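Local coordinates for protein beta-1,4-mannanase (Caldicellulosiruptor saccharolyticus, PDB 1PMH) that binds mannan-type chains such as mannohexaose through a family 27 carbohydrate-binding module, part of an enzyme that probably hydrolyses beta-1,4-mannans, at residues E86-I91 and L175-I180; D94-S99 and F120-N125; V108-W113 and R155-F160. All coordinates share one frame; numbering follows the deposited sequence. Where two conformers were deposited one is given.

Interaction 1 of 3, residues E86-I91 and L175-I180. With CA (calcium ion), chain C.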
# COMPACT_ATOMS: atom_id res chain seq x y z
N GLU A 86 6.90 4.39 -5.05
CA GLU A 86 7.62 3.61 -4.08
C GLU A 86 6.79 3.46 -2.82
O GLU A 86 5.97 4.34 -2.50
CB GLU A 86 8.92 4.34 -3.73
CG GLU A 86 9.87 3.55 -2.87
CD GLU A 86 11.21 4.23 -2.77
OE1 GLU A 86 11.63 4.83 -3.81
OE2 GLU A 86 11.86 4.09 -1.71
N PHE A 87 6.95 2.39 -2.07
CA PHE A 87 6.21 2.17 -0.83
C PHE A 87 6.94 1.17 0.03
O PHE A 87 7.78 0.39 -0.46
CB PHE A 87 4.79 1.66 -1.14
CG PHE A 87 4.80 0.30 -1.76
CD1 PHE A 87 4.79 -0.84 -0.94
CD2 PHE A 87 4.96 0.14 -3.12
CE1 PHE A 87 4.96 -2.08 -1.47
CE2 PHE A 87 5.12 -1.15 -3.66
CZ PHE A 87 5.09 -2.24 -2.83
N GLU A 88 6.59 1.17 1.32
CA GLU A 88 7.01 0.15 2.27
C GLU A 88 5.75 -0.46 2.87
O GLU A 88 4.83 0.25 3.28
CB GLU A 88 7.88 0.76 3.39
CG GLU A 88 9.18 1.38 2.89
CD GLU A 88 10.05 1.98 3.99
OE1 GLU A 88 10.51 1.19 4.81
OE2 GLU A 88 10.32 3.20 3.96
N MSE A 89 5.78 -1.77 2.99
CA MSE A 89 4.68 -2.56 3.54
C MSE A 89 5.22 -3.45 4.62
O MSE A 89 6.27 -4.06 4.45
CB MSE A 89 4.09 -3.35 2.38
CG MSE A 89 2.96 -4.20 2.73
SE MSE A 89 2.41 -5.30 1.20
CE MSE A 89 2.16 -4.09 0.05
N PHE A 90 4.49 -3.57 5.73
CA PHE A 90 4.94 -4.28 6.92
C PHE A 90 3.84 -5.25 7.36
O PHE A 90 2.71 -4.82 7.56
CB PHE A 90 5.23 -3.32 8.10
CG PHE A 90 6.17 -2.19 7.76
CD1 PHE A 90 5.75 -1.11 7.04
CD2 PHE A 90 7.47 -2.22 8.20
CE1 PHE A 90 6.61 -0.10 6.68
CE2 PHE A 90 8.35 -1.20 7.84
CZ PHE A 90 7.90 -0.16 7.08
N ILE A 91 4.21 -6.49 7.62
CA ILE A 91 3.24 -7.47 8.14
C ILE A 91 3.91 -8.14 9.33
O ILE A 91 5.01 -8.67 9.20
CB ILE A 91 2.83 -8.53 7.10
CG1 ILE A 91 2.54 -7.92 5.72
CG2 ILE A 91 1.64 -9.28 7.64
CD1 ILE A 91 3.70 -7.90 4.73
N LEU A 175 1.23 0.27 5.79
CA LEU A 175 1.87 0.97 4.70
C LEU A 175 2.55 2.21 5.24
O LEU A 175 2.04 2.89 6.13
CB LEU A 175 0.91 1.39 3.62
CG LEU A 175 0.33 0.32 2.77
CD1 LEU A 175 -0.71 0.94 1.83
CD2 LEU A 175 1.39 -0.39 1.94
N ASP A 176 3.69 2.54 4.67
CA ASP A 176 4.35 3.81 5.02
C ASP A 176 5.18 4.25 3.82
O ASP A 176 5.50 3.48 2.92
CB ASP A 176 5.23 3.67 6.27
CG ASP A 176 5.45 4.95 7.06
OD1 ASP A 176 4.98 6.02 6.63
OD2 ASP A 176 6.09 4.90 8.10
N ASN A 177 5.56 5.53 3.88
CA ASN A 177 6.51 6.08 2.90
C ASN A 177 6.10 5.76 1.47
O ASN A 177 6.90 5.31 0.65
CB ASN A 177 7.91 5.61 3.22
CG ASN A 177 8.39 6.16 4.55
OD1 ASN A 177 7.99 7.26 4.96
ND2 ASN A 177 9.23 5.44 5.24
N VAL A 178 4.83 6.07 1.20
CA VAL A 178 4.35 5.96 -0.18
C VAL A 178 4.77 7.25 -0.87
O VAL A 178 4.37 8.31 -0.45
CB VAL A 178 2.83 5.77 -0.19
CG1 VAL A 178 2.32 5.80 -1.63
CG2 VAL A 178 2.45 4.46 0.55
N ARG A 179 5.57 7.13 -1.92
CA ARG A 179 6.14 8.29 -2.58
C ARG A 179 5.94 8.20 -4.08
O ARG A 179 6.16 7.14 -4.70
CB ARG A 179 7.64 8.42 -2.30
CG ARG A 179 7.93 8.62 -0.81
CD ARG A 179 9.32 9.07 -0.56
NE ARG A 179 10.19 7.93 -0.75
CZ ARG A 179 11.52 8.03 -0.68
NH1 ARG A 179 12.10 9.21 -0.54
NH2 ARG A 179 12.25 6.94 -0.82
N ILE A 180 5.54 9.31 -4.71
CA ILE A 180 5.48 9.46 -6.16
C ILE A 180 6.70 10.32 -6.49
O ILE A 180 6.81 11.46 -6.03
CB ILE A 180 4.14 10.08 -6.58
CG1 ILE A 180 2.94 9.26 -6.07
CG2 ILE A 180 4.16 10.36 -8.10
CD1 ILE A 180 1.64 10.02 -6.31
CA CA C . 5.66 7.36 8.62
O HOH W 1 7.55 8.08 7.48

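Interaction 2 of 3, residues D94-S99 and F120-N125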
# COMPACT_ATOMS: atom_id res chain seq x y z
N ASP A 94 5.54 -13.07 12.95
CA ASP A 94 5.20 -14.33 13.62
C ASP A 94 3.79 -14.78 13.24
O ASP A 94 3.58 -15.92 12.85
CB ASP A 94 5.37 -14.19 15.13
CG ASP A 94 6.84 -14.13 15.53
OD1 ASP A 94 7.74 -14.55 14.78
OD2 ASP A 94 7.15 -13.64 16.63
N GLU A 95 2.84 -13.86 13.34
CA GLU A 95 1.47 -14.20 12.96
C GLU A 95 1.33 -14.51 11.48
O GLU A 95 0.63 -15.43 11.08
CB GLU A 95 0.54 -13.07 13.37
CG GLU A 95 0.33 -12.96 14.87
CD GLU A 95 -0.18 -14.25 15.49
OE1 GLU A 95 -1.11 -14.85 14.92
OE2 GLU A 95 0.38 -14.69 16.53
N PHE A 96 2.02 -13.75 10.64
CA PHE A 96 1.96 -14.02 9.21
C PHE A 96 2.56 -15.37 8.86
O PHE A 96 2.02 -16.13 8.06
CB PHE A 96 2.62 -12.85 8.45
CG PHE A 96 2.47 -12.86 6.95
CD1 PHE A 96 1.35 -13.37 6.32
CD2 PHE A 96 3.43 -12.27 6.16
CE1 PHE A 96 1.26 -13.35 4.95
CE2 PHE A 96 3.32 -12.20 4.79
CZ PHE A 96 2.23 -12.74 4.17
N SER A 97 3.67 -15.71 9.49
CA SER A 97 4.31 -17.00 9.27
C SER A 97 3.43 -18.17 9.63
O SER A 97 3.43 -19.19 8.95
CB SER A 97 5.63 -17.08 10.05
OG SER A 97 5.45 -17.14 11.46
N LYS A 98 2.61 -18.01 10.65
CA LYS A 98 1.69 -19.05 11.13
C LYS A 98 0.45 -19.19 10.24
O LYS A 98 -0.17 -20.23 10.17
CB LYS A 98 1.26 -18.76 12.57
CG LYS A 98 2.06 -19.52 13.61
CD LYS A 98 2.96 -18.63 14.45
CE LYS A 98 4.42 -18.86 14.10
NZ LYS A 98 5.24 -17.65 14.32
N SER A 99 0.11 -18.14 9.53
CA SER A 99 -1.03 -18.14 8.64
C SER A 99 -0.81 -19.05 7.45
O SER A 99 0.31 -19.25 7.01
CB SER A 99 -1.45 -16.74 8.23
OG SER A 99 -0.60 -16.16 7.28
N PHE A 120 2.44 -11.65 -6.38
CA PHE A 120 1.56 -12.72 -5.99
C PHE A 120 2.24 -13.63 -4.97
O PHE A 120 3.45 -13.72 -4.92
CB PHE A 120 1.17 -13.56 -7.23
CG PHE A 120 0.40 -12.76 -8.22
CD1 PHE A 120 1.04 -11.95 -9.15
CD2 PHE A 120 -0.97 -12.86 -8.25
CE1 PHE A 120 0.28 -11.21 -10.03
CE2 PHE A 120 -1.71 -12.14 -9.14
CZ PHE A 120 -1.10 -11.28 -10.01
N ASN A 121 1.41 -14.31 -4.19
CA ASN A 121 1.87 -15.34 -3.26
C ASN A 121 2.90 -14.85 -2.27
O ASN A 121 3.90 -15.54 -2.01
CB ASN A 121 2.38 -16.55 -4.04
CG ASN A 121 1.30 -17.13 -4.91
OD1 ASN A 121 1.41 -17.09 -6.12
ND2 ASN A 121 0.21 -17.58 -4.29
N ILE A 122 2.67 -13.67 -1.75
CA ILE A 122 3.51 -13.15 -0.68
C ILE A 122 3.24 -13.95 0.60
O ILE A 122 2.09 -14.11 1.03
CB ILE A 122 3.19 -11.65 -0.41
CG1 ILE A 122 3.49 -10.81 -1.64
CG2 ILE A 122 3.93 -11.11 0.80
CD1 ILE A 122 4.94 -10.79 -2.08
N THR A 123 4.33 -14.41 1.19
CA THR A 123 4.31 -15.06 2.49
C THR A 123 5.35 -14.41 3.41
O THR A 123 6.03 -13.48 3.00
CB THR A 123 4.60 -16.56 2.36
OG1 THR A 123 5.93 -16.72 1.84
CG2 THR A 123 3.66 -17.23 1.36
N ALA A 124 5.48 -14.92 4.63
CA ALA A 124 6.27 -14.21 5.64
C ALA A 124 7.74 -14.09 5.28
O ALA A 124 8.39 -13.18 5.78
CB ALA A 124 6.13 -14.87 7.01
N ASN A 125 8.27 -14.97 4.44
CA ASN A 125 9.67 -14.93 4.08
C ASN A 125 9.95 -14.05 2.85
O ASN A 125 11.07 -14.00 2.37
CB ASN A 125 10.28 -16.34 4.07
CG ASN A 125 10.35 -16.94 5.49
OD1 ASN A 125 10.74 -16.27 6.46
ND2 ASN A 125 9.96 -18.20 5.62
O HOH W 2 3.45 -16.74 5.65

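Interaction 3 of 3, residues V108-W113 and R155-F160. With BMA (beta-D-mannopyranose), chain B; BMA (beta-D-mannopyranose), chain D; EDO (1,2-ethanediol), chain G.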
# COMPACT_ATOMS: atom_id res chain seq x y z
N VAL A 108 -1.67 0.71 -8.39
CA VAL A 108 -2.43 1.13 -9.55
C VAL A 108 -2.60 2.64 -9.54
O VAL A 108 -2.87 3.23 -8.50
CB VAL A 108 -3.81 0.47 -9.50
CG1 VAL A 108 -4.79 0.95 -10.52
CG2 VAL A 108 -3.68 -1.05 -9.59
N ILE A 109 -2.51 3.25 -10.72
CA ILE A 109 -3.07 4.58 -10.95
C ILE A 109 -4.42 4.39 -11.59
O ILE A 109 -4.51 3.83 -12.70
CB ILE A 109 -2.16 5.50 -11.79
CG1 ILE A 109 -0.81 5.72 -11.09
CG2 ILE A 109 -2.88 6.82 -12.06
CD1 ILE A 109 0.21 6.47 -11.97
N ASN A 110 -5.48 4.78 -10.89
CA ASN A 110 -6.83 4.52 -11.37
C ASN A 110 -7.33 5.53 -12.37
O ASN A 110 -8.28 6.24 -12.14
CB ASN A 110 -7.76 4.32 -10.17
CG ASN A 110 -9.10 3.73 -10.56
OD1 ASN A 110 -9.23 3.13 -11.65
ND2 ASN A 110 -10.09 3.87 -9.66
N ASP A 111 -6.64 5.55 -13.52
CA ASP A 111 -7.02 6.27 -14.73
C ASP A 111 -7.12 5.18 -15.79
O ASP A 111 -6.11 4.61 -16.23
CB ASP A 111 -6.00 7.30 -15.13
CG ASP A 111 -6.50 8.15 -16.29
OD1 ASP A 111 -6.86 7.53 -17.32
OD2 ASP A 111 -6.47 9.38 -16.18
N GLY A 112 -8.34 4.70 -16.02
CA GLY A 112 -8.57 3.48 -16.77
C GLY A 112 -8.01 2.24 -16.12
O GLY A 112 -7.91 1.21 -16.80
N TRP A 113 -7.67 2.30 -14.83
CA TRP A 113 -7.08 1.19 -14.06
C TRP A 113 -5.76 0.74 -14.69
O TRP A 113 -5.69 -0.22 -15.45
CB TRP A 113 -8.04 0.02 -13.88
CG TRP A 113 -7.51 -1.04 -12.94
CD1 TRP A 113 -6.84 -2.20 -13.29
CD2 TRP A 113 -7.63 -1.06 -11.55
NE1 TRP A 113 -6.50 -2.93 -12.18
CE2 TRP A 113 -7.02 -2.27 -11.10
CE3 TRP A 113 -8.25 -0.21 -10.63
CZ2 TRP A 113 -7.00 -2.62 -9.74
CZ3 TRP A 113 -8.20 -0.57 -9.28
CH2 TRP A 113 -7.58 -1.75 -8.89
N ARG A 155 -5.98 10.98 -13.93
CA ARG A 155 -6.84 10.92 -12.78
C ARG A 155 -6.02 10.51 -11.55
O ARG A 155 -5.35 9.50 -11.57
CB ARG A 155 -7.95 9.90 -13.05
CG ARG A 155 -9.06 9.86 -12.07
CD ARG A 155 -10.20 9.01 -12.63
NE ARG A 155 -11.34 8.91 -11.72
CZ ARG A 155 -11.45 8.01 -10.78
NH1 ARG A 155 -10.51 7.11 -10.55
NH2 ARG A 155 -12.54 8.02 -10.01
N ALA A 156 -6.11 11.31 -10.50
CA ALA A 156 -5.12 11.33 -9.43
C ALA A 156 -5.43 10.40 -8.26
O ALA A 156 -5.23 10.79 -7.11
CB ALA A 156 -4.92 12.71 -8.93
N GLN A 157 -5.93 9.20 -8.57
CA GLN A 157 -6.24 8.24 -7.51
C GLN A 157 -5.22 7.11 -7.57
O GLN A 157 -5.14 6.38 -8.56
CB GLN A 157 -7.68 7.75 -7.64
CG GLN A 157 -8.06 6.95 -6.42
CD GLN A 157 -9.43 6.32 -6.52
OE1 GLN A 157 -9.80 5.77 -7.56
NE2 GLN A 157 -10.21 6.41 -5.44
N LEU A 158 -4.50 6.95 -6.47
CA LEU A 158 -3.57 5.83 -6.31
C LEU A 158 -4.32 4.78 -5.52
O LEU A 158 -4.92 5.09 -4.50
CB LEU A 158 -2.36 6.32 -5.54
CG LEU A 158 -1.19 5.40 -5.31
CD1 LEU A 158 -0.54 4.93 -6.57
CD2 LEU A 158 -0.19 6.08 -4.40
N VAL A 159 -4.23 3.54 -6.01
CA VAL A 159 -4.91 2.42 -5.41
C VAL A 159 -3.91 1.33 -5.07
O VAL A 159 -3.07 0.96 -5.89
CB VAL A 159 -6.02 1.88 -6.30
CG1 VAL A 159 -6.66 0.62 -5.70
CG2 VAL A 159 -7.08 2.95 -6.56
N PHE A 160 -4.04 0.83 -3.84
CA PHE A 160 -3.39 -0.39 -3.41
C PHE A 160 -4.46 -1.47 -3.28
O PHE A 160 -5.41 -1.30 -2.53
CB PHE A 160 -2.69 -0.24 -2.07
CG PHE A 160 -1.45 0.59 -2.14
CD1 PHE A 160 -1.52 1.94 -2.21
CD2 PHE A 160 -0.18 -0.02 -2.11
CE1 PHE A 160 -0.37 2.75 -2.29
CE2 PHE A 160 0.95 0.74 -2.16
CZ PHE A 160 0.81 2.12 -2.26
C1 BMA B . -9.89 -4.58 -12.71
C2 BMA B . -10.79 -4.22 -13.90
C3 BMA B . -10.97 -2.73 -13.80
C4 BMA B . -11.51 -2.31 -12.45
C5 BMA B . -10.67 -2.86 -11.29
C6 BMA B . -11.16 -2.58 -9.88
O2 BMA B . -12.02 -4.88 -13.82
O3 BMA B . -11.81 -2.31 -14.86
O4 BMA B . -11.41 -0.92 -12.36
O5 BMA B . -10.55 -4.26 -11.51
O6 BMA B . -12.47 -3.04 -9.70
C1 BMA D . -12.49 -0.29 -11.66
C2 BMA D . -12.09 1.10 -11.21
C3 BMA D . -13.27 1.77 -10.49
C4 BMA D . -14.45 1.81 -11.48
C5 BMA D . -14.79 0.42 -12.04
C6 BMA D . -15.87 0.34 -13.12
O2 BMA D . -11.54 1.82 -12.29
O3 BMA D . -12.91 3.12 -10.22
O4 BMA D . -15.64 2.24 -10.88
O5 BMA D . -13.62 -0.13 -12.57
O6 BMA D . -16.19 -1.03 -13.30
C1 EDO G . -9.84 7.35 -1.17
O1 EDO G . -9.87 7.20 -2.57
C2 EDO G . -10.06 8.77 -0.65
O2 EDO G . -9.02 9.68 -0.92

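Interaction 1 of 3, residues E86-I91 and L175-I180
E86 and R179 meet at one end of this contact between antiparallel strands, and E88 meets N177 further along. R179 NH2 donates to E86 OE2 at 3.0 Å in a salt bridge. The carboxylate oxygen lies at the edge of the guanidinium, close to its plane, but the donor comes in from above the carboxylate. The same carboxylate has other partners: OE1 pairs with R181, and OE2 also bonds H141. E88 OE2 takes a hydrogen bond of 2.8 Å from N177 ND2, again from above the carboxylate plane. The two side chains lie alongside each other, pointing the same way. E88 CG stands anti to its carbonyl carbon (chi1 -62°), and the chain runs out extended from there.

On the face carrying M89 and L175 the contact is apolar. L175 CD2 rests on M89 CB at 4.0 Å, and V178 CG2 lies the same distance from F87 CB. Beyond them, F160 and F162 of strand 153-165 cover this inner side.

Two pairs of backbone hydrogen bonds set the register, E86 with R179 and E88 with D176. The register slips by one residue between them, so N177 and V178 together face F87. This is a beta bulge. N177 has positive phi (50°) there, and its CB points toward strand 86-91, which brings the amide to E88.

Next to the bulge, D176 binds a calcium ion with both carboxylate oxygens, OD1 at 2.5 Å. D176 OD1 also accepts the N-H of N177. N177 OD1 receives a hydrogen bond from a water that binds the metal. D10, E12, N44 and Y46 complete the protein ligands. The arrangement is a bulged antiparallel strand pair in a jellyroll beta-sandwich, with a calcium site on its outer face.

Interaction 2 of 3, residues D94-S99 and F120-N125
The short helix 93-98 packs against the chain where it leaves strand 114-122, with F96 lying against I122, T123 and A124. A G1 beta bulge stands at the end of that strand: N121 and I122 both face F103. The chain turns a corner at N121.

F96 does most of the touching, and it meets mainly backbone. Its CG is anti to the backbone N (chi1 -172°), and the ring reaches across to the other segment. F96 CE2 comes within 3.3 Å of T123 C, while A124 N sits over one face of the ring. At the edge, near the ring plane, F96 CZ lies 3.4 Å from I122 O. The methyl I122 CG2 adds an apolar contact with CZ at 4.1 Å. A124 CB fills the angle between ring and helix: it touches F96 CD2 at 3.8 Å and S97 N at 3.6 Å.

No hydrogen bond joins the two segments directly. One water does so instead. It donates to F96 O and accepts from A124 N, at 2.9 Å from each, and it lies over a face of the F96 ring, offset toward the rim. F96 O has a second strong donor, since S99 OG bonds it at 2.7 Å just past the helix end.

Other bonds hold segment 120-125. A124 O accepts from T138 OG1, and N125 OD1 from Y93 OH. T138 also touches F96, so strand 135-145 meets both segments.

The chemistry is that of a phenyl ring pressed on a peptide chain. Close fit carries the direct contact, while the bridging water gives the N-H of A124 an acceptor and links it to the helix carbonyl.

Interaction 3 of 3, residues V108-W113 and R155-F160
N110 carries the polar core with Q157 and R155. N110 ND2 gives a 2.8 Å hydrogen bond to Q157 OE1, and the two amides lie nearly coplanar. ND2 also donates to O3 of one mannose, and N110 OD1 accepts from O2 of that sugar at 2.7 Å. Its rotation is thus fixed by bonds to both protein and glycan. R155 NH1 bonds N110 O at 2.9 Å, with the oxygen at the guanidinium edge. R155 NE forms a salt bridge with E74, another pocket residue.

The backbone of R155 is fixed too. Its N-H points almost straight (177°) at D111 OD2, which uses its anti lone pair, at 2.8 Å. N110 N bonds Q157 O, and V108 and V159 form a hydrogen-bonded pair.

W113 stacks on the next mannose. C5 of that sugar lies over the ring centre, 3.5 Å above the plane, a CH-pi arrangement common in carbohydrate-binding modules. V108 CG1 supports the opposite face, offset toward the rim. V159 CG1 approaches W113 CZ3 at 4.1 Å, and W113 NE1 donates a hydrogen bond to E115. Q157 NE2 donates to A22 O and to a 1,2-ethanediol, probably from the crystallisation liquor.

The contact joins the end of strand 102-109, and the turn after it, to strand 153-165. Strand 61-68 pairs with 153-165 and brings W68 against R155 and Q157. L158 and F160 point into the sandwich, onto V178 of strand 172-181.

From the N terminus, segment 86-91 opens interaction 1. The chain then enters helix 93-98, which opens interaction 2, and strand 102-109 leads into segment 108-113 of interaction 3. Segment 120-125 closes interaction 2. Segment 155-160 closes interaction 3, so these two loops cross. Segment 175-180 comes last and closes interaction 1 around both. Interaction 1 lies in the sheet with the calcium site, and interaction 3 in the sheet that binds the glycan. They meet in the sandwich core, where V178 CG1 lies 3.7 Å from L158 CD2. Interaction 2 touches interaction 1 through I91 and F96. It does not touch interaction 3.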